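Local structure of 3-dehydroquinate dehydratase (Geobacillus kaustophilus, 2YR1) at residues D116-E121 / C138-V143; K9-W14 / A76-I81; L105-C110 / R132-E137. The protein probably catalyses the cis-dehydration of 3-dehydroquinate to 3-dehydroshikimate, the third step of the chorismate pathway that leads to the aromatic amino acids. All coordinates share one frame; numbering follows the deposited sequence.

Contact 1: residues D116-E121 / C138-V143; sequences DLVDYE and CSVWLV
Strand 117-121 and the start of strand 141-148 run side by side, parallel, joined by four backbone hydrogen bonds. Trp141 N reaches Asp116 O at 2.9 Å, and Val118, two residues further on, both gives and receives: its N binds Trp141 O, and its O takes the N-H of Val143 in an almost straight bond (2.9 Å, 173°). Tyr120 N then closes on Val143 O, nearly along the C=O axis.

Leu117 shows how one face is filled. Its CB stands 4.1 Å from Trp141 O; CG is turned anti to the carbonyl carbon (chi1 -53°), and this carries CD1 over to Trp141, where it presses on CB at 3.4 Å and meets the ring obliquely. Leu117 CD1 also lies 4.3 Å from Val143 CG2, so leucine has the reach for this one methyl to touch both neighbours.

The strands belong to a beta-alpha-beta unit of the TIM barrel, with helix 127-137 as the crossover. Leu117, Asp119, Trp141 and Val143 share the inner face. There Asp119, a hydrogen-bond partner of Ser145, lies near Arg86 and Lys174, the predicted substrate-binding and Schiff-base residues, whose charges would probably favour its ionised form.

On the helix-facing side, the side chains of Val118 and Val140 cross obliquely, Val118 CG2 a tight 3.5 Å from Val140 CG1, and Leu142 CD1 sits 3.6 Å from Val118 O. Beta-branched valines suit this layer, being compact and at ease in extended backbone. Just before strand 117-121 begins, Asp116 points its CB away from the partner strand, and its OD2 forms a salt bridge with Arg73.

Contact 2: residues K9-W14 / A76-I81; sequences KVRNIW and AGEIPI
The guanidinium of Arg11 is met at its edge, in its own plane, by Glu78 O, to which NE gives a long, weak hydrogen bond (3.4 Å, 142°). The carboxylate of Glu78 comes in obliquely, its plane nearly parallel to the guanidinium (17°), and its OE1 forms a salt bridge with Arg11 NH2 at 3.0 Å. Glu78 thus holds the guanidinium twice, through its carbonyl and through its acid, which helps to fix the rotation of the flat group. A second flat group is the indole of Trp14: Lys9 lays its CD methylene against one face, offset toward the rim.

The Arg11 chain runs extended to CD, which lies 3.9 Å from Pro80 CA, and a bend at chi3 (70°) then turns NE and the guanidinium toward Glu78. Pro80 is the apolar centre. Its CB meets Val10 CG1 at 3.9 Å, while its CG touches Ile13 CG2 and lies 3.6 Å from Val10 O. A proline suits this place because its rigid ring offers a compact apolar surface without a backbone N-H that would need a partner.

Val10 and Ile13 flank a type I' turn, the tight connection of a two-residue beta hairpin, and pair by hydrogen bonds in both directions. Arg11 and Asn12 occupy the turn with positive phi; asparagine tolerates that conformation well.

The hairpin of strands 8-10 and 13-15 lies against the loop between helix 62-75 and strand 81-84, at the N-terminal ends of the barrel strands. Arg11 packs on Arg73 of that helix and forms a salt bridge with Asp116 just before strand 117-121, while Ile13 and Pro80 both reach Leu48 of strand 48-52.

Contact 3: residues L105-C110 / R132-E137; sequences LIEAIC and RRMTEE
Two neighbouring helices of the outer layer of the TIM barrel, 99-112 and 127-137, lie almost parallel here: the axes of their segments 105-110 and 132-137 are 9.4 Å apart and inclined by 9°. Met134 fills the gap between them. Its CG stands anti to the backbone N (chi1 -174°) and the chain stays extended to SD, so the side chain projects straight at the facing helix; only at chi3 (-71°) does it bend, folding CE back beside Glu107 CB. Met134 CG lies 3.4 Å from Glu107 CB, and Met134 SD comes to 3.3 Å from Glu107 N and 3.7 Å from Ile106 CG2, the side chains of Met134 and Ile106 crossing at about a right angle. Unbranched and flexible, a methionine can slide into such a slot between backbone and side chains. An alanine here would remove every one of these contacts and would probably loosen the packing of the two helices.

Glu107 packs its methylenes on Met134 while OE1 forms a salt bridge with Arg111 of its own helix, so the long chain serves both apolar contact and charge. In the barrel, successive helices wrap the strands as a second ring, and these two bracket strand 117-121, on which Ile106 rests through Val118 and Tyr120.

One turn on from Ile106, Cys110 SG meets Thr135 CG2, 4.1 Å apart, small side chains that allow close approach. The methyl of Thr135 can face Cys110 because OG1 is turned back, in the crowded position between N and carbonyl carbon, to give a hydrogen bond to Arg132 O (2.6 Å) from above the carbonyl plane. Beside Cys110 CB, at 4.3 Å, lies Met134 O, a carbonyl buried by this contact with no polar partner in the model.

How the contacts relate
From the N terminus, the hairpin 9-14 comes first and pairs with 76-81 some sixty residues later, contact 2 closing that long loop at the N-terminal ends of the barrel strands. Contacts 1 and 3 open afterwards and cross, since 105-110, 116-121, 132-137 and 138-143 follow in turn: contact 3 closes, helix to helix, 21 residues, contact 1 the 16 of the helical crossover. Their centres are about 8 Å apart, and Val140 N bonds to Thr135 O in the Schellman motif where helix gives way to strand. Contact 1 also touches contact 2, Asp116 OD2 probably accepting from Ile81 N. Contacts 2 and 3 do not meet; the strands of contact 1 stand between hairpin and outer helices.

Contact 1: residues D116-E121 / C138-V143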
loop_
_atom_site.group_PDB
_atom_site.type_symbol
_atom_site.label_atom_id
_atom_site.label_comp_id
_atom_site.label_asym_id
_atom_site.label_seq_id
_atom_site.Cartn_x
_atom_site.Cartn_y
_atom_site.Cartn_z
ATOM N N ASP A 116 -28.549 -10.777 -1.194
ATOM C CA ASP A 116 -27.758 -11.735 -0.407
ATOM C C ASP A 116 -27.168 -11.118 0.862
ATOM O O ASP A 116 -26.971 -11.799 1.880
ATOM C CB ASP A 116 -26.621 -12.280 -1.270
ATOM C CG ASP A 116 -27.110 -12.815 -2.606
ATOM O OD1 ASP A 116 -27.780 -13.871 -2.625
ATOM O OD2 ASP A 116 -26.830 -12.180 -3.645
ATOM N N LEU A 117 -26.870 -9.828 0.782
ATOM C CA LEU A 117 -26.321 -9.096 1.906
ATOM C C LEU A 117 -27.140 -7.832 2.069
ATOM O O LEU A 117 -27.720 -7.315 1.105
ATOM C CB LEU A 117 -24.873 -8.657 1.652
ATOM C CG LEU A 117 -23.623 -9.449 1.215
ATOM C CD1 LEU A 117 -22.926 -10.072 2.396
ATOM C CD2 LEU A 117 -23.977 -10.441 0.158
ATOM N N VAL A 118 -27.152 -7.322 3.290
ATOM C CA VAL A 118 -27.829 -6.078 3.612
ATOM C C VAL A 118 -26.886 -5.256 4.497
ATOM O O VAL A 118 -26.343 -5.777 5.469
ATOM C CB VAL A 118 -29.149 -6.317 4.400
ATOM C CG1 VAL A 118 -29.680 -5.018 4.894
ATOM C CG2 VAL A 118 -30.191 -6.974 3.517
ATOM N N ASP A 119 -26.689 -3.985 4.145
ATOM C CA ASP A 119 -25.843 -3.078 4.909
ATOM C C ASP A 119 -26.735 -2.232 5.830
ATOM O O ASP A 119 -27.697 -1.611 5.378
ATOM C CB ASP A 119 -25.051 -2.152 3.969
ATOM C CG ASP A 119 -24.167 -1.155 4.727
ATOM O OD1 ASP A 119 -24.635 -0.584 5.732
ATOM O OD2 ASP A 119 -23.008 -0.926 4.318
ATOM N N TYR A 120 -26.423 -2.216 7.121
ATOM C CA TYR A 120 -27.202 -1.427 8.068
ATOM C C TYR A 120 -26.247 -0.682 8.992
ATOM O O TYR A 120 -25.197 -1.209 9.370
ATOM C CB TYR A 120 -28.133 -2.327 8.878
ATOM C CG TYR A 120 -29.366 -1.617 9.359
ATOM C CD1 TYR A 120 -30.265 -1.066 8.448
ATOM C CD2 TYR A 120 -29.650 -1.509 10.721
ATOM C CE1 TYR A 120 -31.414 -0.430 8.874
ATOM C CE2 TYR A 120 -30.805 -0.871 11.160
ATOM C CZ TYR A 120 -31.684 -0.333 10.226
ATOM O OH TYR A 120 -32.838 0.303 10.639
ATOM N N GLU A 121 -26.633 0.535 9.366
ATOM C CA GLU A 121 -25.807 1.406 10.194
ATOM C C GLU A 121 -25.714 1.038 11.671
ATOM O O GLU A 121 -26.740 0.859 12.342
ATOM C CB GLU A 121 -26.324 2.848 10.089
ATOM C CG GLU A 121 -27.219 3.108 8.864
ATOM C CD GLU A 121 -26.446 3.185 7.557
ATOM O OE1 GLU A 121 -26.195 4.309 7.062
ATOM O OE2 GLU A 121 -26.086 2.114 7.028
ATOM N N CYS A 138 -34.353 -14.680 6.374
ATOM C CA CYS A 138 -34.232 -14.864 4.935
ATOM C C CYS A 138 -32.866 -15.331 4.479
ATOM O O CYS A 138 -32.566 -15.310 3.278
ATOM C CB CYS A 138 -34.602 -13.566 4.227
ATOM S SG CYS A 138 -36.097 -12.812 4.918
ATOM N N SER A 139 -32.049 -15.781 5.431
ATOM C CA SER A 139 -30.703 -16.250 5.121
ATOM C C SER A 139 -29.929 -15.131 4.422
ATOM O O SER A 139 -29.237 -15.354 3.440
ATOM C CB SER A 139 -30.757 -17.490 4.220
ATOM O OG SER A 139 -31.561 -18.513 4.797
ATOM N N VAL A 140 -30.067 -13.919 4.932
ATOM C CA VAL A 140 -29.367 -12.771 4.369
ATOM C C VAL A 140 -28.246 -12.351 5.317
ATOM O O VAL A 140 -28.452 -12.241 6.517
ATOM C CB VAL A 140 -30.309 -11.563 4.180
ATOM C CG1 VAL A 140 -29.543 -10.410 3.576
ATOM C CG2 VAL A 140 -31.491 -11.942 3.285
ATOM N N TRP A 141 -27.064 -12.121 4.768
ATOM C CA TRP A 141 -25.924 -11.706 5.573
ATOM C C TRP A 141 -26.075 -10.266 6.013
ATOM O O TRP A 141 -26.636 -9.443 5.297
ATOM C CB TRP A 141 -24.637 -11.875 4.788
ATOM C CG TRP A 141 -24.392 -13.298 4.409
ATOM C CD1 TRP A 141 -24.669 -13.890 3.214
ATOM C CD2 TRP A 141 -23.793 -14.306 5.229
ATOM N NE1 TRP A 141 -24.266 -15.201 3.232
ATOM C CE2 TRP A 141 -23.724 -15.483 4.460
ATOM C CE3 TRP A 141 -23.304 -14.325 6.543
ATOM C CZ2 TRP A 141 -23.181 -16.674 4.957
ATOM C CZ3 TRP A 141 -22.765 -15.509 7.040
ATOM C CH2 TRP A 141 -22.708 -16.668 6.243
ATOM N N LEU A 142 -25.578 -9.966 7.205
ATOM C CA LEU A 142 -25.687 -8.626 7.729
ATOM C C LEU A 142 -24.347 -7.932 7.862
ATOM O O LEU A 142 -23.452 -8.403 8.569
ATOM C CB LEU A 142 -26.383 -8.630 9.092
ATOM C CG LEU A 142 -26.550 -7.232 9.704
ATOM C CD1 LEU A 142 -27.472 -6.431 8.813
ATOM C CD2 LEU A 142 -27.110 -7.323 11.116
ATOM N N VAL A 143 -24.231 -6.809 7.161
ATOM C CA VAL A 143 -23.045 -5.977 7.210
ATOM C C VAL A 143 -23.420 -4.795 8.110
ATOM O O VAL A 143 -24.403 -4.104 7.841
ATOM C CB VAL A 143 -22.678 -5.433 5.787
ATOM C CG1 VAL A 143 -21.499 -4.468 5.876
ATOM C CG2 VAL A 143 -22.350 -6.579 4.855
#

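Contact 2: residues K9-W14 / A76-I81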
loop_
_atom_site.group_PDB
_atom_site.type_symbol
_atom_site.label_atom_id
_atom_site.label_comp_id
_atom_site.label_asym_id
_atom_site.label_seq_id
_atom_site.Cartn_x
_atom_site.Cartn_y
_atom_site.Cartn_z
ATOM N N LYS A 9 -18.937 -18.086 3.047
ATOM C CA LYS A 9 -19.327 -18.410 1.691
ATOM C C LYS A 9 -20.645 -17.716 1.350
ATOM O O LYS A 9 -21.650 -17.924 2.018
ATOM C CB LYS A 9 -19.493 -19.927 1.570
ATOM C CG LYS A 9 -19.784 -20.399 0.169
ATOM C CD LYS A 9 -18.563 -20.318 -0.704
ATOM C CE LYS A 9 -18.844 -21.008 -2.004
ATOM N NZ LYS A 9 -19.415 -22.363 -1.735
ATOM N N VAL A 10 -20.632 -16.871 0.325
ATOM C CA VAL A 10 -21.839 -16.171 -0.087
ATOM C C VAL A 10 -22.027 -16.505 -1.559
ATOM O O VAL A 10 -21.205 -16.133 -2.392
ATOM C CB VAL A 10 -21.706 -14.632 0.135
ATOM C CG1 VAL A 10 -22.985 -13.909 -0.298
ATOM C CG2 VAL A 10 -21.436 -14.338 1.610
ATOM N N ARG A 11 -23.084 -17.266 -1.854
ATOM C CA ARG A 11 -23.429 -17.690 -3.214
ATOM C C ARG A 11 -22.265 -18.004 -4.138
ATOM O O ARG A 11 -22.137 -17.331 -5.165
ATOM C CB ARG A 11 -24.228 -16.618 -3.966
ATOM C CG ARG A 11 -25.459 -16.045 -3.338
ATOM C CD ARG A 11 -25.977 -14.980 -4.297
ATOM N NE ARG A 11 -26.522 -15.561 -5.520
ATOM C CZ ARG A 11 -27.745 -16.080 -5.607
ATOM N NH1 ARG A 11 -28.535 -16.075 -4.549
ATOM N NH2 ARG A 11 -28.169 -16.621 -6.742
ATOM N N ASN A 12 -21.425 -18.982 -3.832
ATOM C CA ASN A 12 -20.317 -19.282 -4.750
ATOM C C ASN A 12 -19.027 -18.481 -4.572
ATOM O O ASN A 12 -18.005 -18.829 -5.157
ATOM C CB ASN A 12 -20.768 -19.104 -6.198
ATOM C CG ASN A 12 -20.785 -20.390 -6.958
ATOM O OD1 ASN A 12 -19.732 -20.976 -7.230
ATOM N ND2 ASN A 12 -21.979 -20.848 -7.317
ATOM N N ILE A 13 -19.066 -17.413 -3.788
ATOM C CA ILE A 13 -17.868 -16.609 -3.577
ATOM C C ILE A 13 -17.483 -16.632 -2.092
ATOM O O ILE A 13 -18.355 -16.586 -1.213
ATOM C CB ILE A 13 -18.104 -15.124 -4.022
ATOM C CG1 ILE A 13 -16.833 -14.538 -4.632
ATOM C CG2 ILE A 13 -18.531 -14.271 -2.838
ATOM C CD1 ILE A 13 -16.541 -15.044 -6.015
ATOM N N TRP A 14 -16.181 -16.709 -1.817
ATOM C CA TRP A 14 -15.697 -16.691 -0.440
ATOM C C TRP A 14 -15.236 -15.272 -0.083
ATOM O O TRP A 14 -14.556 -14.632 -0.874
ATOM C CB TRP A 14 -14.507 -17.639 -0.264
ATOM C CG TRP A 14 -14.871 -19.078 -0.110
ATOM C CD1 TRP A 14 -14.864 -20.040 -1.081
ATOM C CD2 TRP A 14 -15.327 -19.715 1.086
ATOM N NE1 TRP A 14 -15.286 -21.235 -0.561
ATOM C CE2 TRP A 14 -15.579 -21.068 0.766
ATOM C CE3 TRP A 14 -15.552 -19.276 2.397
ATOM C CZ2 TRP A 14 -16.048 -21.990 1.713
ATOM C CZ3 TRP A 14 -16.016 -20.189 3.337
ATOM C CH2 TRP A 14 -16.258 -21.535 2.987
ATOM N N ALA A 76 -27.687 -9.886 -12.540
ATOM C CA ALA A 76 -26.565 -10.465 -11.824
ATOM C C ALA A 76 -26.910 -11.943 -11.864
ATOM O O ALA A 76 -28.051 -12.321 -11.603
ATOM C CB ALA A 76 -26.534 -9.971 -10.387
ATOM N N GLY A 77 -25.961 -12.792 -12.220
ATOM C CA GLY A 77 -26.288 -14.204 -12.245
ATOM C C GLY A 77 -26.165 -14.662 -10.812
ATOM O O GLY A 77 -27.069 -14.485 -10.001
ATOM N N GLU A 78 -25.015 -15.235 -10.501
ATOM C CA GLU A 78 -24.731 -15.696 -9.158
ATOM C C GLU A 78 -23.958 -14.623 -8.389
ATOM O O GLU A 78 -23.668 -14.796 -7.210
ATOM C CB GLU A 78 -23.923 -16.984 -9.216
ATOM C CG GLU A 78 -24.715 -18.173 -9.727
ATOM C CD GLU A 78 -25.951 -18.424 -8.889
ATOM O OE1 GLU A 78 -25.845 -18.362 -7.645
ATOM O OE2 GLU A 78 -27.026 -18.683 -9.472
ATOM N N ILE A 79 -23.626 -13.514 -9.048
ATOM C CA ILE A 79 -22.903 -12.454 -8.353
ATOM C C ILE A 79 -23.743 -12.036 -7.161
ATOM O O ILE A 79 -24.916 -11.674 -7.299
ATOM C CB ILE A 79 -22.640 -11.188 -9.223
ATOM C CG1 ILE A 79 -21.574 -11.455 -10.289
ATOM C CG2 ILE A 79 -22.091 -10.051 -8.332
ATOM C CD1 ILE A 79 -21.940 -12.479 -11.302
ATOM N N PRO A 80 -23.159 -12.114 -5.960
ATOM C CA PRO A 80 -23.877 -11.733 -4.751
ATOM C C PRO A 80 -24.279 -10.266 -4.808
ATOM O O PRO A 80 -23.518 -9.418 -5.304
ATOM C CB PRO A 80 -22.856 -12.005 -3.650
ATOM C CG PRO A 80 -22.086 -13.145 -4.193
ATOM C CD PRO A 80 -21.883 -12.771 -5.631
ATOM N N ILE A 81 -25.477 -9.966 -4.318
ATOM C CA ILE A 81 -25.954 -8.592 -4.292
ATOM C C ILE A 81 -26.142 -8.071 -2.877
ATOM O O ILE A 81 -26.886 -8.656 -2.070
ATOM C CB ILE A 81 -27.293 -8.426 -5.055
ATOM C CG1 ILE A 81 -27.117 -8.840 -6.521
ATOM C CG2 ILE A 81 -27.737 -6.981 -5.009
ATOM C CD1 ILE A 81 -28.406 -8.716 -7.357
#

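Contact 3: residues L105-C110 / R132-E137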
loop_
_atom_site.group_PDB
_atom_site.type_symbol
_atom_site.label_atom_id
_atom_site.label_comp_id
_atom_site.label_asym_id
_atom_site.label_seq_id
_atom_site.Cartn_x
_atom_site.Cartn_y
_atom_site.Cartn_z
ATOM N N LEU A 105 -39.008 -1.936 4.226
ATOM C CA LEU A 105 -38.572 -2.167 2.852
ATOM C C LEU A 105 -37.454 -3.197 2.870
ATOM O O LEU A 105 -37.388 -4.075 2.003
ATOM C CB LEU A 105 -38.055 -0.868 2.227
ATOM C CG LEU A 105 -38.211 -0.679 0.718
ATOM C CD1 LEU A 105 -37.439 0.577 0.305
ATOM C CD2 LEU A 105 -37.696 -1.886 -0.039
ATOM N N ILE A 106 -36.567 -3.094 3.857
ATOM C CA ILE A 106 -35.467 -4.047 3.948
ATOM C C ILE A 106 -36.054 -5.447 4.151
ATOM O O ILE A 106 -35.636 -6.406 3.514
ATOM C CB ILE A 106 -34.512 -3.706 5.118
ATOM C CG1 ILE A 106 -33.778 -2.395 4.837
ATOM C CG2 ILE A 106 -33.497 -4.825 5.302
ATOM C CD1 ILE A 106 -32.955 -1.886 6.018
ATOM N N GLU A 107 -37.049 -5.560 5.023
ATOM C CA GLU A 107 -37.662 -6.860 5.266
ATOM C C GLU A 107 -38.303 -7.365 3.993
ATOM O O GLU A 107 -38.067 -8.496 3.558
ATOM C CB GLU A 107 -38.711 -6.769 6.376
ATOM C CG GLU A 107 -39.162 -8.139 6.856
ATOM C CD GLU A 107 -40.158 -8.049 7.985
ATOM O OE1 GLU A 107 -41.348 -7.783 7.692
ATOM O OE2 GLU A 107 -39.744 -8.227 9.158
ATOM N N ALA A 108 -39.111 -6.509 3.378
ATOM C CA ALA A 108 -39.782 -6.868 2.142
ATOM C C ALA A 108 -38.759 -7.286 1.101
ATOM O O ALA A 108 -38.977 -8.241 0.364
ATOM C CB ALA A 108 -40.588 -5.693 1.633
ATOM N N ILE A 109 -37.639 -6.575 1.039
ATOM C CA ILE A 109 -36.611 -6.910 0.059
ATOM C C ILE A 109 -35.903 -8.203 0.448
ATOM O O ILE A 109 -35.553 -8.999 -0.416
ATOM C CB ILE A 109 -35.574 -5.749 -0.110
ATOM C CG1 ILE A 109 -34.583 -6.091 -1.218
ATOM C CG2 ILE A 109 -34.772 -5.553 1.154
ATOM C CD1 ILE A 109 -35.233 -6.333 -2.559
ATOM N N CYS A 110 -35.707 -8.417 1.749
ATOM C CA CYS A 110 -35.060 -9.635 2.241
ATOM C C CYS A 110 -35.872 -10.883 1.880
ATOM O O CYS A 110 -35.329 -11.871 1.387
ATOM C CB CYS A 110 -34.903 -9.601 3.770
ATOM S SG CYS A 110 -33.684 -8.449 4.444
ATOM N N ARG A 132 -31.532 -7.321 12.374
ATOM C CA ARG A 132 -30.782 -8.545 12.606
ATOM C C ARG A 132 -31.659 -9.785 12.369
ATOM O O ARG A 132 -31.323 -10.658 11.571
ATOM C CB ARG A 132 -30.247 -8.561 14.043
ATOM C CG ARG A 132 -29.102 -9.533 14.318
ATOM C CD ARG A 132 -29.001 -10.610 13.265
ATOM N NE ARG A 132 -27.693 -10.597 12.631
ATOM C CZ ARG A 132 -27.410 -11.179 11.469
ATOM N NH1 ARG A 132 -28.352 -11.819 10.791
ATOM N NH2 ARG A 132 -26.170 -11.139 11.001
ATOM N N ARG A 133 -32.787 -9.875 13.058
ATOM C CA ARG A 133 -33.625 -11.046 12.879
ATOM C C ARG A 133 -34.296 -11.057 11.525
ATOM O O ARG A 133 -34.491 -12.102 10.916
ATOM C CB ARG A 133 -34.622 -11.157 14.037
ATOM C CG ARG A 133 -33.904 -11.591 15.332
ATOM C CD ARG A 133 -32.686 -12.483 14.972
ATOM N NE ARG A 133 -31.805 -12.807 16.093
ATOM C CZ ARG A 133 -30.521 -13.140 15.953
ATOM N NH1 ARG A 133 -29.976 -13.185 14.743
ATOM N NH2 ARG A 133 -29.783 -13.429 17.017
ATOM N N MET A 134 -34.591 -9.869 11.033
ATOM C CA MET A 134 -35.209 -9.709 9.742
ATOM C C MET A 134 -34.315 -10.373 8.696
ATOM O O MET A 134 -34.793 -11.062 7.794
ATOM C CB MET A 134 -35.342 -8.214 9.478
ATOM C CG MET A 134 -36.082 -7.817 8.240
ATOM S SD MET A 134 -35.729 -6.067 7.967
ATOM C CE MET A 134 -36.651 -5.303 9.326
ATOM N N THR A 135 -33.005 -10.184 8.839
ATOM C CA THR A 135 -32.054 -10.745 7.884
ATOM C C THR A 135 -31.803 -12.231 8.073
ATOM O O THR A 135 -31.730 -12.984 7.102
ATOM C CB THR A 135 -30.700 -10.003 7.935
ATOM O OG1 THR A 135 -30.210 -9.989 9.281
ATOM C CG2 THR A 135 -30.868 -8.561 7.443
ATOM N N GLU A 136 -31.687 -12.662 9.320
ATOM C CA GLU A 136 -31.431 -14.072 9.561
ATOM C C GLU A 136 -32.543 -14.979 9.020
ATOM O O GLU A 136 -32.263 -16.045 8.477
ATOM C CB GLU A 136 -31.198 -14.319 11.050
ATOM C CG GLU A 136 -30.560 -15.665 11.323
ATOM C CD GLU A 136 -29.542 -15.610 12.451
ATOM O OE1 GLU A 136 -29.933 -15.281 13.592
ATOM O OE2 GLU A 136 -28.349 -15.892 12.194
ATOM N N GLU A 137 -33.793 -14.545 9.138
ATOM C CA GLU A 137 -34.917 -15.331 8.639
ATOM C C GLU A 137 -34.787 -15.662 7.156
ATOM O O GLU A 137 -35.083 -16.778 6.725
ATOM C CB GLU A 137 -36.229 -14.580 8.807
ATOM C CG GLU A 137 -36.565 -14.115 10.192
ATOM C CD GLU A 137 -38.027 -13.752 10.283
ATOM O OE1 GLU A 137 -38.519 -13.058 9.364
ATOM O OE2 GLU A 137 -38.684 -14.163 11.260
#